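Local atomic coordinates of A-type flavoprotein (Giardia intestinalis, PDB entry 2Q9U), a protein that scavenges dioxygen as a flavodiiron protein, probably reducing it at its diiron site with electrons passed on by bound flavin mononucleotide. Residues 16-22 and 41-47; 75-81 and 101-107; 260-266 and 312-318. All blocks are in the same frame, centred on the assembly; numbering follows the deposited sequence.

Interaction 1 of 3, residues 16-22 and 41-47; sequences GVYWVGI and YNSYFID
W19 and N42 meet in the packed interior end of this antiparallel strand pair. W19 NE1 lies 2.9 Å from N42 OD1 and the bond is almost straight, 176° at the hydrogen. The oxygen sits in the indole plane, whereas the donor stands above the amide plane, off its lone pairs. N42 OD1 also bonds S40, and its ND2 bonds S228 and G231, so the amide rotation is fixed from both ends. With CG anti to the backbone N (chi1 -179°), the indole can present a second edge atom to Y44: the five-membered ring points at the tyrosine face in an offset edge-to-face pair, planes 73° and centroids 5.8 Å apart. On the face carrying Y18 and F45 the rings run side by side, Y18 CD1 being 3.9 Å from F45 CD2, while a reciprocal backbone pair joins the same residues. The ladder is irregular at V20 and G21, although V20 N still donates to S43 O. There G21 brings its CA to 3.2 Å from Y41 O, and the reciprocal pattern returns at I22 and Y41, where I22 CD1 meets Y41 CD2 at 3.5 Å. The strands are second and third in the seven-stranded mixed sheet of the metallo-beta-lactamase-like domain, with 12-14 outside them, and the Y41 side chain comes within about 6 Å of the mu-oxo-diiron group.

At the wetter end D47 N bonds G16 O directly, but a water spans the exposed D47 side chain and Y18, 2.8 Å from Y18 OH and donating to D47 OD2 at 2.6 Å. Polar side chains bond directly at the buried end and through water at the exposed one, probably fixing the W19 and N42 planes more firmly than the Y18 hydroxyl.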
loop_
_atom_site.group_PDB
_atom_site.type_symbol
_atom_site.label_atom_id
_atom_site.label_comp_id
_atom_site.label_asym_id
_atom_site.label_seq_id
_atom_site.Cartn_x
_atom_site.Cartn_y
_atom_site.Cartn_z
ATOM N N GLY A 16 -12.932 -39.314 -14.320
ATOM C CA GLY A 16 -14.276 -38.777 -14.500
ATOM C C GLY A 16 -14.600 -37.540 -13.659
ATOM O O GLY A 16 -15.752 -37.130 -13.633
ATOM N N VAL A 17 -13.604 -36.961 -12.963
ATOM C CA VAL A 17 -13.829 -35.756 -12.115
ATOM C C VAL A 17 -12.880 -34.657 -12.583
ATOM O O VAL A 17 -11.661 -34.832 -12.565
ATOM C CB VAL A 17 -13.711 -36.029 -10.577
ATOM C CG1 VAL A 17 -14.047 -34.770 -9.740
ATOM C CG2 VAL A 17 -14.615 -37.226 -10.119
ATOM N N TYR A 18 -13.456 -33.555 -13.052
ATOM C CA TYR A 18 -12.709 -32.492 -13.710
ATOM C C TYR A 18 -12.766 -31.214 -12.899
ATOM O O TYR A 18 -13.833 -30.851 -12.386
ATOM C CB TYR A 18 -13.279 -32.220 -15.101
ATOM C CG TYR A 18 -13.159 -33.380 -16.073
ATOM C CD1 TYR A 18 -13.983 -34.495 -15.966
ATOM C CD2 TYR A 18 -12.229 -33.345 -17.101
ATOM C CE1 TYR A 18 -13.870 -35.578 -16.875
ATOM C CE2 TYR A 18 -12.105 -34.424 -18.020
ATOM C CZ TYR A 18 -12.941 -35.520 -17.895
ATOM O OH TYR A 18 -12.852 -36.586 -18.772
ATOM N N TRP A 19 -11.629 -30.530 -12.815
ATOM C CA TRP A 19 -11.592 -29.183 -12.234
ATOM C C TRP A 19 -12.130 -28.198 -13.238
ATOM O O TRP A 19 -11.617 -28.079 -14.365
ATOM C CB TRP A 19 -10.172 -28.828 -11.807
ATOM C CG TRP A 19 -10.000 -27.499 -11.185
ATOM C CD1 TRP A 19 -10.132 -27.188 -9.856
ATOM C CD2 TRP A 19 -9.643 -26.282 -11.852
ATOM N NE1 TRP A 19 -9.873 -25.856 -9.658
ATOM C CE2 TRP A 19 -9.572 -25.274 -10.865
ATOM C CE3 TRP A 19 -9.359 -25.955 -13.189
ATOM C CZ2 TRP A 19 -9.217 -23.952 -11.164
ATOM C CZ3 TRP A 19 -9.020 -24.629 -13.502
ATOM C CH2 TRP A 19 -8.950 -23.647 -12.486
ATOM N N VAL A 20 -13.185 -27.488 -12.840
ATOM C CA VAL A 20 -13.777 -26.464 -13.702
ATOM C C VAL A 20 -13.888 -25.111 -12.928
ATOM O O VAL A 20 -14.762 -24.302 -13.198
ATOM C CB VAL A 20 -15.142 -26.910 -14.264
ATOM C CG1 VAL A 20 -14.970 -28.103 -15.267
ATOM C CG2 VAL A 20 -16.152 -27.213 -13.133
ATOM N N GLY A 21 -12.967 -24.895 -11.982
ATOM C CA GLY A 21 -12.993 -23.693 -11.157
ATOM C C GLY A 21 -12.249 -22.562 -11.830
ATOM O O GLY A 21 -12.009 -22.579 -13.037
ATOM N N ILE A 22 -11.844 -21.585 -11.039
ATOM C CA ILE A 22 -11.017 -20.501 -11.573
ATOM C C ILE A 22 -9.920 -20.175 -10.583
ATOM O O ILE A 22 -10.091 -20.345 -9.373
ATOM C CB ILE A 22 -11.824 -19.222 -11.955
ATOM C CG1 ILE A 22 -12.327 -18.435 -10.721
ATOM C CG2 ILE A 22 -13.012 -19.543 -12.926
ATOM C CD1 ILE A 22 -11.325 -17.332 -10.203
ATOM N N TYR A 41 -11.363 -20.514 -6.671
ATOM C CA TYR A 41 -12.710 -20.970 -6.341
ATOM C C TYR A 41 -12.881 -22.234 -7.164
ATOM O O TYR A 41 -13.097 -22.173 -8.373
ATOM C CB TYR A 41 -13.729 -19.872 -6.723
ATOM C CG TYR A 41 -13.187 -18.506 -6.296
ATOM C CD1 TYR A 41 -12.817 -18.293 -4.966
ATOM C CD2 TYR A 41 -13.034 -17.448 -7.207
ATOM C CE1 TYR A 41 -12.286 -17.065 -4.542
ATOM C CE2 TYR A 41 -12.509 -16.204 -6.785
ATOM C CZ TYR A 41 -12.132 -16.038 -5.456
ATOM O OH TYR A 41 -11.570 -14.841 -5.025
ATOM N N ASN A 42 -12.703 -23.371 -6.507
ATOM C CA ASN A 42 -12.698 -24.641 -7.182
ATOM C C ASN A 42 -14.127 -25.163 -7.287
ATOM O O ASN A 42 -14.877 -25.146 -6.309
ATOM C CB ASN A 42 -11.823 -25.638 -6.433
ATOM C CG ASN A 42 -10.388 -25.146 -6.238
ATOM O OD1 ASN A 42 -9.819 -24.442 -7.086
ATOM N ND2 ASN A 42 -9.797 -25.535 -5.119
ATOM N N SER A 43 -14.479 -25.588 -8.500
ATOM C CA SER A 43 -15.755 -26.208 -8.817
ATOM C C SER A 43 -15.380 -27.475 -9.560
ATOM O O SER A 43 -14.340 -27.505 -10.178
ATOM C CB SER A 43 -16.557 -25.297 -9.752
ATOM O OG SER A 43 -17.725 -25.969 -10.219
ATOM N N TYR A 44 -16.233 -28.498 -9.526
ATOM C CA TYR A 44 -15.860 -29.791 -10.118
ATOM C C TYR A 44 -16.977 -30.315 -11.010
ATOM O O TYR A 44 -18.131 -30.136 -10.686
ATOM C CB TYR A 44 -15.533 -30.820 -9.030
ATOM C CG TYR A 44 -14.366 -30.354 -8.190
ATOM C CD1 TYR A 44 -13.053 -30.526 -8.641
ATOM C CD2 TYR A 44 -14.583 -29.649 -7.003
ATOM C CE1 TYR A 44 -11.963 -30.049 -7.873
ATOM C CE2 TYR A 44 -13.512 -29.160 -6.246
ATOM C CZ TYR A 44 -12.210 -29.365 -6.693
ATOM O OH TYR A 44 -11.146 -28.895 -5.925
ATOM N N PHE A 45 -16.596 -30.944 -12.124
ATOM C CA PHE A 45 -17.559 -31.598 -12.984
ATOM C C PHE A 45 -17.379 -33.109 -12.920
ATOM O O PHE A 45 -16.270 -33.604 -13.133
ATOM C CB PHE A 45 -17.430 -31.098 -14.424
ATOM C CG PHE A 45 -18.217 -31.936 -15.399
ATOM C CD1 PHE A 45 -19.602 -31.776 -15.520
ATOM C CD2 PHE A 45 -17.581 -32.948 -16.130
ATOM C CE1 PHE A 45 -20.346 -32.606 -16.388
ATOM C CE2 PHE A 45 -18.311 -33.764 -16.998
ATOM C CZ PHE A 45 -19.680 -33.584 -17.144
ATOM N N ILE A 46 -18.471 -33.824 -12.634
ATOM C CA ILE A 46 -18.473 -35.284 -12.570
ATOM C C ILE A 46 -19.135 -35.842 -13.832
ATOM O O ILE A 46 -20.331 -35.612 -14.083
ATOM C CB ILE A 46 -19.184 -35.823 -11.318
ATOM C CG1 ILE A 46 -18.585 -35.184 -10.060
ATOM C CG2 ILE A 46 -19.054 -37.391 -11.262
ATOM C CD1 ILE A 46 -19.443 -35.362 -8.812
ATOM N N ASP A 47 -18.352 -36.581 -14.610
ATOM C CA ASP A 47 -18.831 -37.175 -15.855
ATOM C C ASP A 47 -19.556 -38.467 -15.490
ATOM O O ASP A 47 -18.921 -39.514 -15.352
ATOM C CB ASP A 47 -17.629 -37.474 -16.770
ATOM C CG ASP A 47 -18.024 -38.155 -18.072
ATOM O OD1 ASP A 47 -19.240 -38.294 -18.345
ATOM O OD2 ASP A 47 -17.102 -38.555 -18.821
HETATM O O HOH W 1 -14.584 -38.711 -18.066
#

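Interaction 2 of 3, residues 75-81 and 101-107; sequences LDKIKYV and FTNATFV
V81 and T105 belong to a parallel ladder in which each link uses every second residue of its strand: K79 O accepts from T105 N, T105 O from V81 N, and V81 O from V107 N. The three bonds are close to straight, and Y80 with T105 and V81 with F106 form the bridges of the register.

Among side-chain polar contacts, N103 ND2 reaches D76 O at 2.9 Å with 168° at the hydrogen. The carbonyl oxygen lies in the amide plane of N103, and the donor in turn meets D76 O in its carbonyl plane, on a lone pair, which fixes the rotation of the amide, its N-H pointing in plane at a carbonyl of the short 3-10 segment 75-77.

Both segments lie in the metallo-beta-lactamase-like domain, where strand 80-82, helix 94-97 and strand 105-108 make a beta-alpha-beta unit; the contact closes it at the starts of the two strands.

Water fills in where direct bonds stop. One molecule donates to L75 O and I78 O and accepts from N103 N at 2.8 Å, tying the turn 101-104 to the residues leading into the first strand. Another accepts from K79 NZ, donates to N103 O, and lies 2.6 Å from T105 OG1.

Apolar contacts gather on the V81 side. V81 CG2 lies over one face of the F101 ring, offset toward the rim, 4.3 Å from F101 CG. L75 CD2 meets F101 CE1 at 3.8 Å and I78 CB meets F101 CD1 at 3.9 Å, while I69 of helix 62-72 also packs on F101. V81 CB touches F106 CE1 at 3.7 Å, the two side chains pointing the same way. On the other face, V107 CG2 crosses to Y80 CD1 at 3.5 Å.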
loop_
_atom_site.group_PDB
_atom_site.type_symbol
_atom_site.label_atom_id
_atom_site.label_comp_id
_atom_site.label_asym_id
_atom_site.label_seq_id
_atom_site.Cartn_x
_atom_site.Cartn_y
_atom_site.Cartn_z
ATOM N N LEU A 75 -24.164 -27.173 -21.400
ATOM C CA LEU A 75 -24.835 -26.707 -20.183
ATOM C C LEU A 75 -26.236 -27.277 -20.030
ATOM O O LEU A 75 -26.644 -27.560 -18.907
ATOM C CB LEU A 75 -24.886 -25.186 -20.099
ATOM C CG LEU A 75 -23.518 -24.491 -20.075
ATOM C CD1 LEU A 75 -23.763 -23.014 -20.022
ATOM C CD2 LEU A 75 -22.609 -24.963 -18.889
ATOM N N ASP A 76 -26.951 -27.463 -21.155
ATOM C CA ASP A 76 -28.305 -28.044 -21.138
ATOM C C ASP A 76 -28.351 -29.532 -20.785
ATOM O O ASP A 76 -29.435 -30.079 -20.533
ATOM C CB ASP A 76 -29.091 -27.757 -22.445
ATOM C CG ASP A 76 -28.523 -28.479 -23.676
ATOM O OD1 ASP A 76 -27.674 -29.406 -23.543
ATOM O OD2 ASP A 76 -28.970 -28.139 -24.813
ATOM N N LYS A 77 -27.187 -30.176 -20.730
ATOM C CA LYS A 77 -27.093 -31.581 -20.312
ATOM C C LYS A 77 -26.666 -31.801 -18.862
ATOM O O LYS A 77 -26.679 -32.954 -18.358
ATOM C CB LYS A 77 -26.192 -32.368 -21.265
ATOM C CG LYS A 77 -26.941 -32.705 -22.562
ATOM C CD LYS A 77 -26.090 -33.537 -23.528
ATOM C CE LYS A 77 -26.302 -35.037 -23.389
ATOM N NZ LYS A 77 -25.725 -35.758 -24.587
ATOM N N ILE A 78 -26.323 -30.709 -18.174
ATOM C CA ILE A 78 -26.074 -30.794 -16.734
ATOM C C ILE A 78 -27.389 -31.108 -16.018
ATOM O O ILE A 78 -28.382 -30.365 -16.170
ATOM C CB ILE A 78 -25.439 -29.471 -16.192
ATOM C CG1 ILE A 78 -24.125 -29.151 -16.947
ATOM C CG2 ILE A 78 -25.260 -29.533 -14.643
ATOM C CD1 ILE A 78 -22.968 -30.178 -16.726
ATOM N N LYS A 79 -27.405 -32.212 -15.274
ATOM C CA LYS A 79 -28.600 -32.639 -14.508
ATOM C C LYS A 79 -28.640 -32.085 -13.079
ATOM O O LYS A 79 -29.708 -31.719 -12.588
ATOM C CB LYS A 79 -28.723 -34.178 -14.482
ATOM C CG LYS A 79 -29.830 -34.741 -13.508
ATOM C CD LYS A 79 -31.256 -34.333 -13.968
ATOM C CE LYS A 79 -32.345 -34.777 -12.981
ATOM N NZ LYS A 79 -33.692 -34.448 -13.576
ATOM N N TYR A 80 -27.482 -32.049 -12.409
ATOM C CA TYR A 80 -27.398 -31.566 -11.023
ATOM C C TYR A 80 -26.274 -30.544 -10.844
ATOM O O TYR A 80 -25.149 -30.705 -11.375
ATOM C CB TYR A 80 -27.171 -32.718 -10.026
ATOM C CG TYR A 80 -28.283 -33.748 -10.015
ATOM C CD1 TYR A 80 -29.562 -33.420 -9.542
ATOM C CD2 TYR A 80 -28.062 -35.042 -10.479
ATOM C CE1 TYR A 80 -30.595 -34.374 -9.547
ATOM C CE2 TYR A 80 -29.085 -36.000 -10.475
ATOM C CZ TYR A 80 -30.350 -35.651 -10.015
ATOM O OH TYR A 80 -31.355 -36.610 -10.023
ATOM N N VAL A 81 -26.587 -29.504 -10.091
ATOM C CA VAL A 81 -25.563 -28.584 -9.552
ATOM C C VAL A 81 -25.695 -28.650 -8.040
ATOM O O VAL A 81 -26.716 -28.242 -7.463
ATOM C CB VAL A 81 -25.739 -27.147 -10.044
ATOM C CG1 VAL A 81 -24.605 -26.255 -9.496
ATOM C CG2 VAL A 81 -25.769 -27.104 -11.570
ATOM N N PHE A 101 -28.238 -23.357 -16.905
ATOM C CA PHE A 101 -28.374 -24.779 -16.716
ATOM C C PHE A 101 -29.848 -25.141 -16.911
ATOM O O PHE A 101 -30.592 -25.340 -15.944
ATOM C CB PHE A 101 -27.859 -25.179 -15.324
ATOM C CG PHE A 101 -26.424 -24.789 -15.084
ATOM C CD1 PHE A 101 -25.378 -25.594 -15.563
ATOM C CD2 PHE A 101 -26.118 -23.616 -14.397
ATOM C CE1 PHE A 101 -24.041 -25.232 -15.337
ATOM C CE2 PHE A 101 -24.787 -23.239 -14.165
ATOM C CZ PHE A 101 -23.746 -24.055 -14.632
ATOM N N THR A 102 -30.253 -25.216 -18.184
ATOM C CA THR A 102 -31.677 -25.351 -18.575
ATOM C C THR A 102 -32.371 -26.516 -17.912
ATOM O O THR A 102 -33.550 -26.442 -17.519
ATOM C CB THR A 102 -31.831 -25.641 -20.090
ATOM O OG1 THR A 102 -30.744 -25.070 -20.817
ATOM C CG2 THR A 102 -33.129 -25.063 -20.583
ATOM N N ASN A 103 -31.646 -27.621 -17.824
ATOM C CA ASN A 103 -32.232 -28.856 -17.348
ATOM C C ASN A 103 -31.781 -29.300 -15.975
ATOM O O ASN A 103 -32.130 -30.404 -15.543
ATOM C CB ASN A 103 -32.016 -29.951 -18.389
ATOM C CG ASN A 103 -32.903 -29.760 -19.601
ATOM O OD1 ASN A 103 -34.134 -29.651 -19.476
ATOM N ND2 ASN A 103 -32.300 -29.716 -20.767
ATOM N N ALA A 104 -31.043 -28.430 -15.270
ATOM C CA ALA A 104 -30.457 -28.802 -13.988
ATOM C C ALA A 104 -31.408 -28.638 -12.814
ATOM O O ALA A 104 -32.285 -27.790 -12.835
ATOM C CB ALA A 104 -29.175 -27.977 -13.743
ATOM N N THR A 105 -31.195 -29.449 -11.793
ATOM C CA THR A 105 -31.796 -29.295 -10.484
ATOM C C THR A 105 -30.673 -28.914 -9.514
ATOM O O THR A 105 -29.604 -29.529 -9.523
ATOM C CB THR A 105 -32.446 -30.629 -10.038
ATOM O OG1 THR A 105 -33.517 -30.954 -10.945
ATOM C CG2 THR A 105 -33.002 -30.551 -8.637
ATOM N N PHE A 106 -30.934 -27.903 -8.691
ATOM C CA PHE A 106 -29.974 -27.421 -7.699
ATOM C C PHE A 106 -30.162 -28.239 -6.430
ATOM O O PHE A 106 -31.282 -28.337 -5.913
ATOM C CB PHE A 106 -30.136 -25.903 -7.484
ATOM C CG PHE A 106 -29.602 -25.106 -8.620
ATOM C CD1 PHE A 106 -28.250 -24.740 -8.656
ATOM C CD2 PHE A 106 -30.421 -24.789 -9.706
ATOM C CE1 PHE A 106 -27.724 -24.035 -9.751
ATOM C CE2 PHE A 106 -29.917 -24.101 -10.798
ATOM C CZ PHE A 106 -28.556 -23.717 -10.822
ATOM N N VAL A 107 -29.073 -28.857 -5.974
ATOM C CA VAL A 107 -29.119 -29.830 -4.890
ATOM C C VAL A 107 -28.375 -29.251 -3.700
ATOM O O VAL A 107 -27.193 -28.931 -3.801
ATOM C CB VAL A 107 -28.406 -31.150 -5.288
ATOM C CG1 VAL A 107 -28.429 -32.150 -4.141
ATOM C CG2 VAL A 107 -29.004 -31.760 -6.558
HETATM O O HOH W 2 -28.924 -28.024 -17.547
HETATM O O HOH W 3 -33.241 -31.612 -13.485
#

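Interaction 3 of 3, residues 260-266 and 312-318. With FMN (flavin mononucleotide), chain F.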
loop_
_atom_site.group_PDB
_atom_site.type_symbol
_atom_site.label_atom_id
_atom_site.label_comp_id
_atom_site.label_asym_id
_atom_site.label_seq_id
_atom_site.Cartn_x
_atom_site.Cartn_y
_atom_site.Cartn_z
ATOM N N THR A 260 4.707 -15.103 20.353
ATOM C CA THR A 260 4.505 -13.968 19.405
ATOM C C THR A 260 4.220 -12.660 20.148
ATOM O O THR A 260 3.358 -12.643 21.038
ATOM C CB THR A 260 3.357 -14.249 18.420
ATOM O OG1 THR A 260 3.665 -15.431 17.674
ATOM C CG2 THR A 260 3.140 -13.044 17.419
ATOM N N VAL A 261 4.920 -11.573 19.769
ATOM C CA VAL A 261 4.643 -10.248 20.320
ATOM C C VAL A 261 3.964 -9.404 19.226
ATOM O O VAL A 261 4.448 -9.353 18.097
ATOM C CB VAL A 261 5.910 -9.537 20.825
ATOM C CG1 VAL A 261 5.541 -8.170 21.424
ATOM C CG2 VAL A 261 6.588 -10.405 21.887
ATOM N N VAL A 262 2.809 -8.837 19.538
ATOM C CA VAL A 262 2.061 -8.026 18.583
ATOM C C VAL A 262 2.033 -6.601 19.143
ATOM O O VAL A 262 1.659 -6.392 20.305
ATOM C CB VAL A 262 0.608 -8.543 18.400
ATOM C CG1 VAL A 262 -0.189 -7.646 17.423
ATOM C CG2 VAL A 262 0.619 -10.010 17.891
ATOM N N LEU A 263 2.462 -5.626 18.350
ATOM C CA LEU A 263 2.516 -4.275 18.897
ATOM C C LEU A 263 2.397 -3.207 17.842
ATOM O O LEU A 263 2.410 -3.480 16.638
ATOM C CB LEU A 263 3.821 -4.033 19.700
ATOM C CG LEU A 263 5.124 -3.806 18.916
ATOM C CD1 LEU A 263 6.158 -3.025 19.729
ATOM C CD2 LEU A 263 5.700 -5.106 18.380
ATOM N N ASP A 264 2.315 -1.974 18.315
ATOM C CA ASP A 264 2.593 -0.853 17.446
ATOM C C ASP A 264 3.393 0.139 18.305
ATOM O O ASP A 264 3.424 0.032 19.526
ATOM C CB ASP A 264 1.290 -0.237 16.918
ATOM C CG ASP A 264 1.479 0.544 15.615
ATOM O OD1 ASP A 264 2.640 0.909 15.282
ATOM O OD2 ASP A 264 0.458 0.817 14.939
ATOM N N SER A 265 4.039 1.094 17.671
ATOM C CA SER A 265 4.935 2.002 18.389
ATOM C C SER A 265 4.979 3.276 17.542
ATOM O O SER A 265 4.855 3.199 16.343
ATOM C CB SER A 265 6.337 1.353 18.509
ATOM O OG SER A 265 7.224 2.141 19.299
ATOM N N MET A 266 5.161 4.435 18.167
ATOM C CA MET A 266 5.261 5.708 17.452
ATOM C C MET A 266 6.704 6.228 17.339
ATOM O O MET A 266 7.128 6.696 16.265
ATOM C CB MET A 266 4.374 6.736 18.146
ATOM C CG MET A 266 2.903 6.370 18.021
ATOM S SD MET A 266 1.803 7.573 18.765
ATOM C CE MET A 266 2.156 7.324 20.497
ATOM N N ALA A 312 2.355 -11.742 23.656
ATOM C CA ALA A 312 2.360 -10.417 24.294
ATOM C C ALA A 312 1.779 -9.364 23.340
ATOM O O ALA A 312 1.992 -9.436 22.115
ATOM C CB ALA A 312 3.794 -10.032 24.738
ATOM N N PHE A 313 1.021 -8.420 23.905
ATOM C CA PHE A 313 0.514 -7.283 23.160
ATOM C C PHE A 313 1.000 -5.988 23.793
ATOM O O PHE A 313 0.996 -5.830 25.032
ATOM C CB PHE A 313 -1.004 -7.292 23.116
ATOM C CG PHE A 313 -1.576 -8.240 22.082
ATOM C CD1 PHE A 313 -1.525 -9.631 22.285
ATOM C CD2 PHE A 313 -2.151 -7.755 20.920
ATOM C CE1 PHE A 313 -2.048 -10.530 21.340
ATOM C CE2 PHE A 313 -2.715 -8.654 19.969
ATOM C CZ PHE A 313 -2.643 -10.042 20.181
ATOM N N ALA A 314 1.385 -5.048 22.943
ATOM C CA ALA A 314 2.018 -3.837 23.442
ATOM C C ALA A 314 1.619 -2.637 22.613
ATOM O O ALA A 314 1.391 -2.754 21.417
ATOM C CB ALA A 314 3.521 -3.996 23.453
ATOM N N SER A 315 1.554 -1.492 23.278
ATOM C CA SER A 315 1.270 -0.217 22.621
ATOM C C SER A 315 1.667 0.925 23.553
ATOM O O SER A 315 1.456 0.818 24.765
ATOM C CB SER A 315 -0.244 -0.103 22.326
ATOM O OG SER A 315 -0.596 1.187 21.872
ATOM N N PRO A 316 2.195 2.036 22.990
ATOM C CA PRO A 316 2.187 3.262 23.796
ATOM C C PRO A 316 0.783 3.782 24.009
ATOM O O PRO A 316 -0.165 3.387 23.298
ATOM C CB PRO A 316 3.020 4.254 22.945
ATOM C CG PRO A 316 2.884 3.775 21.550
ATOM C CD PRO A 316 2.847 2.237 21.685
ATOM N N THR A 317 0.625 4.647 25.014
ATOM C CA THR A 317 -0.639 5.332 25.216
ATOM C C THR A 317 -0.784 6.416 24.142
ATOM O O THR A 317 0.089 7.280 23.970
ATOM C CB THR A 317 -0.767 5.909 26.653
ATOM O OG1 THR A 317 -0.816 4.822 27.597
ATOM C CG2 THR A 317 -2.064 6.717 26.800
ATOM N N LEU A 318 -1.875 6.324 23.390
ATOM C CA LEU A 318 -2.224 7.342 22.416
ATOM C C LEU A 318 -3.614 7.845 22.775
ATOM O O LEU A 318 -4.580 7.061 22.743
ATOM C CB LEU A 318 -2.213 6.746 21.002
ATOM C CG LEU A 318 -2.585 7.680 19.826
ATOM C CD1 LEU A 318 -1.659 8.915 19.742
ATOM C CD2 LEU A 318 -2.565 6.893 18.493
HETATM N N1 FMN F . 0.964 9.703 26.640
HETATM C C2 FMN F . 0.000 9.553 27.593
HETATM O O2 FMN F . 0.321 9.185 28.736
HETATM N N3 FMN F . -1.316 9.844 27.292
HETATM C C4 FMN F . -1.694 10.248 26.021
HETATM O O4 FMN F . -2.896 10.355 25.788
HETATM C C4A FMN F . -0.707 10.392 25.029
HETATM N N5 FMN F . -1.010 10.827 23.743
HETATM C C5A FMN F . 0.013 10.962 22.810
HETATM C C6 FMN F . -0.275 11.395 21.512
HETATM C C7 FMN F . 0.743 11.533 20.552
HETATM C C7M FMN F . 0.402 12.195 19.243
HETATM C C8 FMN F . 2.065 11.246 20.889
HETATM C C8M FMN F . 3.171 11.276 19.863
HETATM C C9 FMN F . 2.357 10.819 22.184
HETATM C C9A FMN F . 1.343 10.673 23.148
HETATM N N10 FMN F . 1.640 10.235 24.437
HETATM C C10 FMN F . 0.630 10.122 25.370
HETATM C "C1'" FMN F . 3.041 9.910 24.860
HETATM C "C2'" FMN F . 3.510 8.557 24.331
HETATM O "O2'" FMN F . 2.805 7.468 24.922
HETATM C "C3'" FMN F . 5.024 8.532 24.559
HETATM O "O3'" FMN F . 5.605 9.391 23.589
HETATM C "C4'" FMN F . 5.666 7.167 24.434
HETATM O "O4'" FMN F . 7.003 7.233 24.913
HETATM C "C5'" FMN F . 5.702 6.686 22.989
HETATM O "O5'" FMN F . 6.105 5.328 22.964
HETATM P P FMN F . 6.867 4.783 21.677
HETATM O O1P FMN F . 6.806 3.269 21.775
HETATM O O2P FMN F . 6.136 5.297 20.470
HETATM O O3P FMN F . 8.309 5.259 21.640
#
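Strands 260-263 and 312-314 run parallel, 18° between their directions and 4.7 Å between axes at closest approach, with V261 opposite A312, V262 opposite F313 and L263 opposite A314. A312 N bonds T260 O, V262 N bonds A312 O, and A314 N bonds V262 O; the next link, D264 N to A314 O, is weak at 3.3 Å, where the segments begin to part. Past it P316 CD presses to 3.1 Å from D264 O, a buried carbonyl for which the model holds no hydrogen-bonding partner.

V262 covers F313: its CB lies over the ring face 3.9 Å from the centroid and 20° off the normal, a CH-pi contact between side chains that point the same way. On the other face of the sheet the small A312 and A314 meet V261 and L263, and F347 of the adjoining strand packs against both alanines.

The sheet order, with strand 258-263 between 287-292 and 310-314, is that of a flavodoxin-like domain, and the strand ends open into the FMN site. S265 OG donates to FMN O1P at 2.8 Å, and M266 N to FMN O2P at 2.6 Å, gripping two phosphate oxygens from one segment. From the other, T317 O accepts from ribityl O2' at 2.9 Å. T270 adds a further bond to the cofactor.

M266 bends at its last torsion (chi3 -70°), bringing CE against P316 CG while SD stays beside L318 CD1. L318 CD1 itself lies 3.3 Å from FMN C6, on the benzenoid part of the isoalloxazine, whereas T317 CG2 faces the pyrimidine part near N3. H31 of the second subunit packs on M266, placing this edge of the flavin site at the subunit interface.

In the fold
Interactions 1 and 2 share one mixed sheet, their centres 15 Å apart, and touch directly where F45 CE1 meets I78 CD1 at 3.6 Å; the first pairs antiparallel strands, the second parallel ones. Interaction 3 sits in the flavodoxin-like domain, on the other side of the chain's centre, about 46 Å from the centre of interaction 1 and 54 Å from that of interaction 2. Interactions 1 and 3 are largely buried, whereas interaction 2 is partly exposed and uses two bridging waters where interaction 1 has one, at its exposed end. A direct indole-to-amide bond and an edge-to-face ring pair mark interaction 1; in interaction 3 polar groups turn instead to the cofactor, and a neighbouring subunit comes close.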